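Local structure of nuclease-like protein (Chaetomium thermophilum, 6GRB) at residues Gly13-Leu18 / Leu153-Ser158; Phe76-Pro81 / Ala114-Gly119; Val328-Leu333 / Glu388-Asp393. The protein is a GEN1-type junction-resolving enzyme that probably cuts four-way DNA junctions and 5'-flaps with a metal-dependent nuclease core. All coordinates share one frame; numbering follows the deposited sequence.

Interaction 1: Gly13-Leu18 / Leu153-Ser158; sequences GERISL and LRDWSS
Ser157 OG has two partners, accepting a hydrogen bond from Arg15 NH1 at 3.3 Å and donating one of 2.7 Å to Asp155 OD1. The setting is the central mixed sheet of the XPG/FEN1-type nuclease core: strands 14-17 and 151-157 are not neighbours but sit to either side of strand 168-173, so the contact is made by side chains, with Arg15 reaching past strand 168-173. The Arg15 chain is bent at chi2 and chi3, and its NE is held on the way by Thr170 of the intervening strand. Ser157 OG lies almost in the guanidinium plane, and the bond from NH1 is fairly straight (156°). The second bond reaches Asp155 OD1 from above the carboxylate plane. The serine thus links the arginine to the acid and would limit how the carboxylate can turn. Asp155 also forms a salt bridge with Arg15, the two side chains crossing at about a right angle, although the modelled place of NH2 is doubtful. Arg154, the residue before Asp155, turns to other partners: its NH2 is hydrogen-bonded to Ser12 O, it packs on a phosphate of the bound DNA, and its side chain is about 5 Å from that of Asp141, a magnesium ligand.

At the other end of the contact the join is apolar. The indole of Trp156, which has Arg63 as a cation-pi partner, comes to lie beside Leu18. The leucine crosses it in a CH-pi contact, CD2 lying 3.8 Å from the centroid of the Trp156 five-membered ring, over its face and offset toward the rim.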
loop_
_atom_site.group_PDB
_atom_site.type_symbol
_atom_site.label_atom_id
_atom_site.label_comp_id
_atom_site.label_asym_id
_atom_site.label_seq_id
_atom_site.Cartn_x
_atom_site.Cartn_y
_atom_site.Cartn_z
ATOM N N GLY A 13 -13.456 -3.241 7.000
ATOM C CA GLY A 13 -12.996 -2.436 5.887
ATOM C C GLY A 13 -13.603 -2.882 4.569
ATOM O O GLY A 13 -14.259 -3.921 4.464
ATOM N N GLU A 14 -13.386 -2.065 3.537
ATOM C CA GLU A 14 -13.927 -2.338 2.209
ATOM C C GLU A 14 -12.915 -3.075 1.344
ATOM O O GLU A 14 -11.799 -2.585 1.127
ATOM C CB GLU A 14 -14.344 -1.059 1.493
ATOM C CG GLU A 14 -14.928 -1.412 0.154
ATOM C CD GLU A 14 -15.346 -0.208 -0.658
ATOM O OE1 GLU A 14 -14.726 0.880 -0.495
ATOM O OE2 GLU A 14 -16.309 -0.375 -1.462
ATOM N N ARG A 15 -13.316 -4.231 0.822
ATOM C CA ARG A 15 -12.467 -4.988 -0.086
ATOM C C ARG A 15 -12.651 -4.288 -1.426
ATOM O O ARG A 15 -13.778 -3.991 -1.816
ATOM C CB ARG A 15 -12.925 -6.442 -0.173
ATOM C CG ARG A 15 -12.030 -7.419 0.572
ATOM C CD ARG A 15 -10.757 -7.706 -0.207
ATOM N NE ARG A 15 -9.564 -7.560 0.622
ATOM C CZ ARG A 15 -8.541 -8.409 0.616
ATOM N NH1 ARG A 15 -8.563 -9.472 -0.178
ATOM N NH2 ARG A 15 -7.497 -8.197 1.404
ATOM N N ILE A 16 -11.559 -4.019 -2.135
ATOM C CA ILE A 16 -11.673 -3.296 -3.394
ATOM C C ILE A 16 -10.491 -3.647 -4.286
ATOM O O ILE A 16 -9.360 -3.791 -3.820
ATOM C CB ILE A 16 -11.774 -1.781 -3.153
ATOM C CG1 ILE A 16 -12.056 -1.053 -4.463
ATOM C CG2 ILE A 16 -10.502 -1.241 -2.492
ATOM C CD1 ILE A 16 -12.107 0.441 -4.280
ATOM N N SER A 17 -10.774 -3.808 -5.576
ATOM C CA SER A 17 -9.750 -4.079 -6.573
ATOM C C SER A 17 -8.716 -2.951 -6.627
ATOM O O SER A 17 -9.059 -1.800 -6.915
ATOM C CB SER A 17 -10.436 -4.257 -7.927
ATOM O OG SER A 17 -9.570 -4.005 -9.009
ATOM N N LEU A 18 -7.448 -3.285 -6.375
ATOM C CA LEU A 18 -6.375 -2.292 -6.477
ATOM C C LEU A 18 -6.362 -1.611 -7.845
ATOM O O LEU A 18 -6.096 -0.407 -7.961
ATOM C CB LEU A 18 -5.028 -2.960 -6.207
ATOM C CG LEU A 18 -3.803 -2.075 -6.009
ATOM C CD1 LEU A 18 -4.133 -0.895 -5.091
ATOM C CD2 LEU A 18 -2.662 -2.902 -5.428
ATOM N N LEU A 153 -4.669 1.093 3.583
ATOM C CA LEU A 153 -4.946 -0.185 2.944
ATOM C C LEU A 153 -4.091 -1.274 3.570
ATOM O O LEU A 153 -2.967 -1.025 4.016
ATOM C CB LEU A 153 -4.677 -0.166 1.450
ATOM C CG LEU A 153 -4.959 1.098 0.655
ATOM C CD1 LEU A 153 -4.324 0.931 -0.727
ATOM C CD2 LEU A 153 -6.453 1.419 0.553
ATOM N N ARG A 154 -4.635 -2.487 3.581
ATOM C CA ARG A 154 -3.926 -3.641 4.099
ATOM C C ARG A 154 -4.328 -4.864 3.278
ATOM O O ARG A 154 -5.292 -4.832 2.503
ATOM C CB ARG A 154 -4.218 -3.847 5.595
ATOM C CG ARG A 154 -5.684 -4.032 5.896
ATOM C CD ARG A 154 -5.999 -4.146 7.402
ATOM N NE ARG A 154 -7.420 -4.473 7.591
ATOM C CZ ARG A 154 -7.881 -5.676 7.935
ATOM N NH1 ARG A 154 -7.036 -6.675 8.163
ATOM N NH2 ARG A 154 -9.187 -5.873 8.064
ATOM N N ASP A 155 -3.567 -5.949 3.452
ATOM C CA ASP A 155 -3.980 -7.276 3.012
ATOM C C ASP A 155 -4.131 -7.325 1.492
ATOM O O ASP A 155 -5.193 -7.652 0.953
ATOM C CB ASP A 155 -5.273 -7.705 3.719
ATOM C CG ASP A 155 -5.727 -9.098 3.312
ATOM O OD1 ASP A 155 -4.920 -9.858 2.727
ATOM O OD2 ASP A 155 -6.901 -9.446 3.600
ATOM N N TRP A 156 -3.068 -6.945 0.796
ATOM C CA TRP A 156 -3.008 -7.114 -0.651
ATOM C C TRP A 156 -2.881 -8.605 -0.954
ATOM O O TRP A 156 -1.833 -9.207 -0.706
ATOM C CB TRP A 156 -1.827 -6.327 -1.207
ATOM C CG TRP A 156 -1.725 -6.266 -2.674
ATOM C CD1 TRP A 156 -2.736 -6.449 -3.597
ATOM C CD2 TRP A 156 -0.545 -5.974 -3.419
ATOM N NE1 TRP A 156 -2.238 -6.282 -4.876
ATOM C CE2 TRP A 156 -0.898 -5.996 -4.793
ATOM C CE3 TRP A 156 0.773 -5.671 -3.063
ATOM C CZ2 TRP A 156 0.025 -5.740 -5.805
ATOM C CZ3 TRP A 156 1.703 -5.408 -4.082
ATOM C CH2 TRP A 156 1.322 -5.452 -5.430
ATOM N N SER A 157 -3.943 -9.202 -1.484
ATOM C CA SER A 157 -4.056 -10.651 -1.565
ATOM C C SER A 157 -5.195 -10.979 -2.515
ATOM O O SER A 157 -5.993 -10.106 -2.886
ATOM C CB SER A 157 -4.335 -11.271 -0.190
ATOM O OG SER A 157 -5.609 -10.827 0.287
ATOM N N SER A 158 -5.283 -12.267 -2.867
ATOM C CA SER A 158 -6.376 -12.784 -3.676
ATOM C C SER A 158 -7.712 -12.563 -2.980
ATOM O O SER A 158 -7.793 -12.363 -1.767
ATOM C CB SER A 158 -6.188 -14.278 -3.937
ATOM O OG SER A 158 -6.306 -15.010 -2.725
#

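Interaction 2: Phe76-Pro81 / Ala114-Gly119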
loop_
_atom_site.group_PDB
_atom_site.type_symbol
_atom_site.label_atom_id
_atom_site.label_comp_id
_atom_site.label_asym_id
_atom_site.label_seq_id
_atom_site.Cartn_x
_atom_site.Cartn_y
_atom_site.Cartn_z
ATOM N N PHE A 76 8.487 2.867 -1.300
ATOM C CA PHE A 76 8.647 1.788 -0.333
ATOM C C PHE A 76 9.387 2.307 0.894
ATOM O O PHE A 76 10.512 2.781 0.768
ATOM C CB PHE A 76 9.419 0.630 -0.959
ATOM C CG PHE A 76 8.691 -0.042 -2.070
ATOM C CD1 PHE A 76 7.908 -1.144 -1.821
ATOM C CD2 PHE A 76 8.812 0.417 -3.372
ATOM C CE1 PHE A 76 7.239 -1.774 -2.850
ATOM C CE2 PHE A 76 8.168 -0.202 -4.396
ATOM C CZ PHE A 76 7.369 -1.292 -4.139
ATOM N N VAL A 77 8.787 2.192 2.076
ATOM C CA VAL A 77 9.324 2.843 3.269
ATOM C C VAL A 77 9.947 1.798 4.200
ATOM O O VAL A 77 9.305 0.807 4.554
ATOM C CB VAL A 77 8.241 3.673 3.988
ATOM C CG1 VAL A 77 8.857 4.477 5.179
ATOM C CG2 VAL A 77 7.517 4.588 2.981
ATOM N N PHE A 78 11.188 2.038 4.601
ATOM C CA PHE A 78 11.990 1.173 5.453
ATOM C C PHE A 78 12.088 1.788 6.843
ATOM O O PHE A 78 12.171 3.011 6.982
ATOM C CB PHE A 78 13.411 0.966 4.858
ATOM C CG PHE A 78 13.424 0.195 3.548
ATOM C CD1 PHE A 78 13.024 0.810 2.352
ATOM C CD2 PHE A 78 13.805 -1.140 3.520
ATOM C CE1 PHE A 78 13.007 0.104 1.149
ATOM C CE2 PHE A 78 13.795 -1.865 2.339
ATOM C CZ PHE A 78 13.390 -1.255 1.136
ATOM N N ASP A 79 12.084 0.933 7.863
ATOM C CA ASP A 79 12.152 1.405 9.235
ATOM C C ASP A 79 13.519 2.012 9.523
ATOM O O ASP A 79 14.522 1.676 8.893
ATOM C CB ASP A 79 11.878 0.268 10.214
ATOM C CG ASP A 79 10.404 -0.006 10.388
ATOM O OD1 ASP A 79 9.846 -0.758 9.554
ATOM O OD2 ASP A 79 9.788 0.512 11.351
ATOM N N GLY A 80 13.541 2.942 10.464
ATOM C CA GLY A 80 14.771 3.515 10.948
ATOM C C GLY A 80 14.967 3.205 12.422
ATOM O O GLY A 80 14.167 2.489 13.047
ATOM N N PRO A 81 16.024 3.778 13.018
ATOM C CA PRO A 81 16.466 3.308 14.346
ATOM C C PRO A 81 15.793 3.956 15.555
ATOM O O PRO A 81 15.991 3.444 16.666
ATOM C CB PRO A 81 17.971 3.612 14.338
ATOM C CG PRO A 81 18.113 4.758 13.377
ATOM C CD PRO A 81 17.065 4.542 12.314
ATOM N N ALA A 114 12.776 4.201 -2.956
ATOM C CA ALA A 114 13.008 3.634 -1.639
ATOM C C ALA A 114 13.274 4.786 -0.691
ATOM O O ALA A 114 14.030 5.700 -1.019
ATOM C CB ALA A 114 14.197 2.665 -1.644
ATOM N N HIS A 115 12.633 4.754 0.461
ATOM C CA HIS A 115 12.695 5.836 1.434
ATOM C C HIS A 115 12.945 5.209 2.801
ATOM O O HIS A 115 12.216 4.292 3.210
ATOM C CB HIS A 115 11.385 6.636 1.379
ATOM C CG HIS A 115 11.263 7.717 2.406
ATOM N ND1 HIS A 115 12.184 8.725 2.546
ATOM C CD2 HIS A 115 10.283 7.980 3.305
ATOM C CE1 HIS A 115 11.797 9.550 3.503
ATOM N NE2 HIS A 115 10.649 9.113 3.988
ATOM N N ASP A 116 13.981 5.674 3.497
ATOM C CA ASP A 116 14.273 5.197 4.846
ATOM C C ASP A 116 13.644 6.181 5.820
ATOM O O ASP A 116 14.040 7.343 5.863
ATOM C CB ASP A 116 15.772 5.060 5.069
ATOM C CG ASP A 116 16.437 4.208 3.994
ATOM O OD1 ASP A 116 16.517 2.965 4.171
ATOM O OD2 ASP A 116 16.851 4.778 2.942
ATOM N N ALA A 117 12.629 5.727 6.558
ATOM C CA ALA A 117 12.057 6.544 7.621
ATOM C C ALA A 117 13.092 6.742 8.726
ATOM O O ALA A 117 13.973 5.906 8.912
ATOM C CB ALA A 117 10.808 5.879 8.197
ATOM N N PRO A 118 13.022 7.842 9.476
ATOM C CA PRO A 118 13.938 7.962 10.623
ATOM C C PRO A 118 13.583 7.003 11.743
ATOM O O PRO A 118 14.487 6.434 12.367
ATOM C CB PRO A 118 13.788 9.426 11.047
ATOM C CG PRO A 118 12.394 9.785 10.617
ATOM C CD PRO A 118 12.147 9.021 9.336
ATOM N N GLY A 119 12.291 6.795 12.009
ATOM C CA GLY A 119 11.864 5.833 13.002
ATOM C C GLY A 119 10.981 4.735 12.448
ATOM O O GLY A 119 11.365 3.995 11.532
#
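The ring of Phe78 has His115 O at its edge, in the ring plane and 3.7 Å from Phe78 CD1, while Ala114 CB approaches CE1 obliquely at 4.0 Å. Asp116 OD1 also comes in at a slant, with its carboxylate plane turned 37° from the ring. Lys104 ties this corner together, as a cation-pi partner of Phe78 and a salt-bridge partner of Asp116 OD1. On the opposite face of the sheet the His115 imidazole is touched obliquely by Val77 CG1, and NE2 of His115 is hydrogen-bonded to Glu124. Val77 CG1, anti to the backbone N (chi1 -174°), also packs against Ala117 CB at 3.9 Å.

Between these two layers of side chains runs a parallel ladder. His115 bonds on both sides of Val77, its N to Phe76 O at 2.9 Å and its O to Phe78 N at 2.8 Å. Ala117 N then takes up Phe78 O, extending the pattern just beyond the strands. The chains stay together as they leave the sheet, where Gly80 N donates a nearly straight bond (171°) of 2.6 Å to Gly119 O. Any CB on Gly80 would collide with the carbonyl oxygens of Ala117 and Pro118, which explains why a glycine suits the spot.

The connection is a beta-alpha-beta crossover, with Ile107 of helix 104-109 packed against Phe76, Phe78 and Ala114, and helix 121-130 on the Val77 side. Asp79 OD2 accepts a bond from Ala121 N near the start of that helix, and its side chain comes within about 4 Å of Glu122, which binds metal in other crystal structures of this protein. Acidic residues gathered at the C-terminal end of a parallel sheet are consistent with a PIN-like, FEN1-family active site, beside which Asp79 lies.

Interaction 3: Val328-Leu333 / Glu388-Asp393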
loop_
_atom_site.group_PDB
_atom_site.type_symbol
_atom_site.label_atom_id
_atom_site.label_comp_id
_atom_site.label_asym_id
_atom_site.label_seq_id
_atom_site.Cartn_x
_atom_site.Cartn_y
_atom_site.Cartn_z
ATOM N N VAL A 328 7.411 -12.234 -18.511
ATOM C CA VAL A 328 6.882 -11.707 -17.256
ATOM C C VAL A 328 6.888 -10.185 -17.247
ATOM O O VAL A 328 5.960 -9.551 -16.732
ATOM C CB VAL A 328 7.690 -12.286 -16.084
ATOM C CG1 VAL A 328 7.267 -11.625 -14.769
ATOM C CG2 VAL A 328 7.509 -13.789 -16.035
ATOM N N LEU A 329 7.910 -9.567 -17.827
ATOM C CA LEU A 329 8.028 -8.115 -17.748
ATOM C C LEU A 329 7.202 -7.395 -18.802
ATOM O O LEU A 329 6.857 -6.229 -18.604
ATOM C CB LEU A 329 9.500 -7.708 -17.883
ATOM C CG LEU A 329 9.856 -6.278 -17.478
ATOM C CD1 LEU A 329 9.519 -6.098 -16.018
ATOM C CD2 LEU A 329 11.330 -5.973 -17.746
ATOM N N ALA A 330 6.892 -8.043 -19.927
ATOM C CA ALA A 330 6.396 -7.301 -21.085
ATOM C C ALA A 330 5.071 -6.579 -20.836
ATOM O O ALA A 330 4.977 -5.384 -21.175
ATOM C CB ALA A 330 6.302 -8.236 -22.298
ATOM N N PRO A 331 4.023 -7.212 -20.285
ATOM C CA PRO A 331 2.787 -6.450 -20.036
ATOM C C PRO A 331 3.002 -5.237 -19.144
ATOM O O PRO A 331 2.356 -4.196 -19.348
ATOM C CB PRO A 331 1.858 -7.483 -19.379
ATOM C CG PRO A 331 2.413 -8.801 -19.738
ATOM C CD PRO A 331 3.898 -8.613 -19.835
ATOM N N GLY A 332 3.922 -5.338 -18.175
ATOM C CA GLY A 332 4.174 -4.222 -17.275
ATOM C C GLY A 332 4.781 -3.018 -17.972
ATOM O O GLY A 332 4.323 -1.889 -17.785
ATOM N N LEU A 333 5.846 -3.232 -18.757
ATOM C CA LEU A 333 6.415 -2.130 -19.536
ATOM C C LEU A 333 5.396 -1.516 -20.484
ATOM O O LEU A 333 5.470 -0.314 -20.777
ATOM C CB LEU A 333 7.608 -2.600 -20.362
ATOM C CG LEU A 333 8.959 -2.855 -19.725
ATOM C CD1 LEU A 333 9.866 -3.457 -20.801
ATOM C CD2 LEU A 333 9.537 -1.579 -19.153
ATOM N N GLU A 388 9.967 -7.456 -28.701
ATOM C CA GLU A 388 10.062 -6.117 -29.273
ATOM C C GLU A 388 9.852 -5.051 -28.203
ATOM O O GLU A 388 10.558 -4.037 -28.177
ATOM C CB GLU A 388 9.052 -5.974 -30.422
ATOM C CG GLU A 388 8.880 -4.575 -31.001
ATOM C CD GLU A 388 8.029 -4.566 -32.282
ATOM O OE1 GLU A 388 8.268 -5.418 -33.169
ATOM O OE2 GLU A 388 7.124 -3.712 -32.408
ATOM N N LEU A 389 8.913 -5.287 -27.285
ATOM C CA LEU A 389 8.605 -4.303 -26.252
ATOM C C LEU A 389 9.700 -4.221 -25.187
ATOM O O LEU A 389 9.942 -3.144 -24.631
ATOM C CB LEU A 389 7.260 -4.658 -25.616
ATOM C CG LEU A 389 6.610 -3.688 -24.629
ATOM C CD1 LEU A 389 5.109 -3.759 -24.747
ATOM C CD2 LEU A 389 7.054 -4.024 -23.207
ATOM N N VAL A 390 10.363 -5.341 -24.888
ATOM C CA VAL A 390 11.301 -5.397 -23.768
ATOM C C VAL A 390 12.686 -4.903 -24.182
ATOM O O VAL A 390 13.373 -4.237 -23.399
ATOM C CB VAL A 390 11.340 -6.827 -23.186
ATOM C CG1 VAL A 390 12.412 -6.963 -22.105
ATOM C CG2 VAL A 390 9.985 -7.193 -22.602
ATOM N N GLY A 391 13.125 -5.206 -25.407
ATOM C CA GLY A 391 14.387 -4.702 -25.897
ATOM C C GLY A 391 15.553 -5.657 -25.767
ATOM O O GLY A 391 16.618 -5.388 -26.342
ATOM N N LEU A 392 15.392 -6.763 -25.053
ATOM C CA LEU A 392 16.440 -7.771 -25.014
ATOM C C LEU A 392 16.286 -8.749 -26.171
ATOM O O LEU A 392 15.207 -8.924 -26.738
ATOM C CB LEU A 392 16.437 -8.523 -23.679
ATOM C CG LEU A 392 17.025 -7.620 -22.606
ATOM C CD1 LEU A 392 17.065 -8.278 -21.250
ATOM C CD2 LEU A 392 18.419 -7.175 -23.044
ATOM N N ASP A 393 17.401 -9.389 -26.512
ATOM C CA ASP A 393 17.493 -10.307 -27.632
ATOM C C ASP A 393 17.881 -11.692 -27.114
ATOM O O ASP A 393 18.968 -11.843 -26.525
ATOM C CB ASP A 393 18.526 -9.770 -28.624
ATOM C CG ASP A 393 18.553 -10.538 -29.926
ATOM O OD1 ASP A 393 17.520 -11.145 -30.311
ATOM O OD2 ASP A 393 19.623 -10.525 -30.567
#
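Ala330 and Val390 bring the two backbones together, CA to CA 5.9 Å, where helix 318-340 is kinked around Pro331 and the short helix 386-390 reaches its last turn. Gly391 ends that turn with a positive phi of 97°. The contact between the segments is apolar. Leu389 carries much of it through one branch: CD2 sits 3.2 Å from Leu333 CB and equally close to Ala330 O, a tight fit in keeping with a chi2 of 147° that departs from the usual staggered value. Leu333 and Leu389 slide past each other in opposite directions, and Leu333 CD1 also reaches Val390, 3.8 Å from its CA. Val390 CG2, placed anti to the carbonyl carbon, rests on Ala330 CB at 3.8 Å. An alanine in place of Leu389 would probably open a gap beside Leu333 CB and Ala330 O, leaving the Leu333 side chain freer to turn.

Ile303 of helix 303-313 packs on both Leu333 and Val390, while further along the same long helix 318-340 Leu334 touches Leu389 and Ile326 touches Val390. Far from the metal site, this is a helix-to-helix interface docking the Gen1 C-terminal domain, whose three-stranded antiparallel sheet and flanking helices are consistent with a chromodomain-like fold, as in human GEN1, against the long helix 318-340.

In the fold
Starting from the N terminus, the chain lays down edge strand 14-17, and strand 151-157 later reaches it through side chains across strand 168-173, so interaction 1 closes a loop of more than 130 residues. Interaction 2 lies wholly within that loop, shutting a much shorter one where strands 73-78 and 113-116 pair at the other edge of the same sheet. Their centres are 23 Å apart and they do not touch; between them they tie the XPG N-terminal and I-region parts into one nuclease sheet. Interaction 3 follows in series, opening after both have closed, and fastens the C-terminal domain to helix 318-340, which itself packs against helix 55-70 of the core.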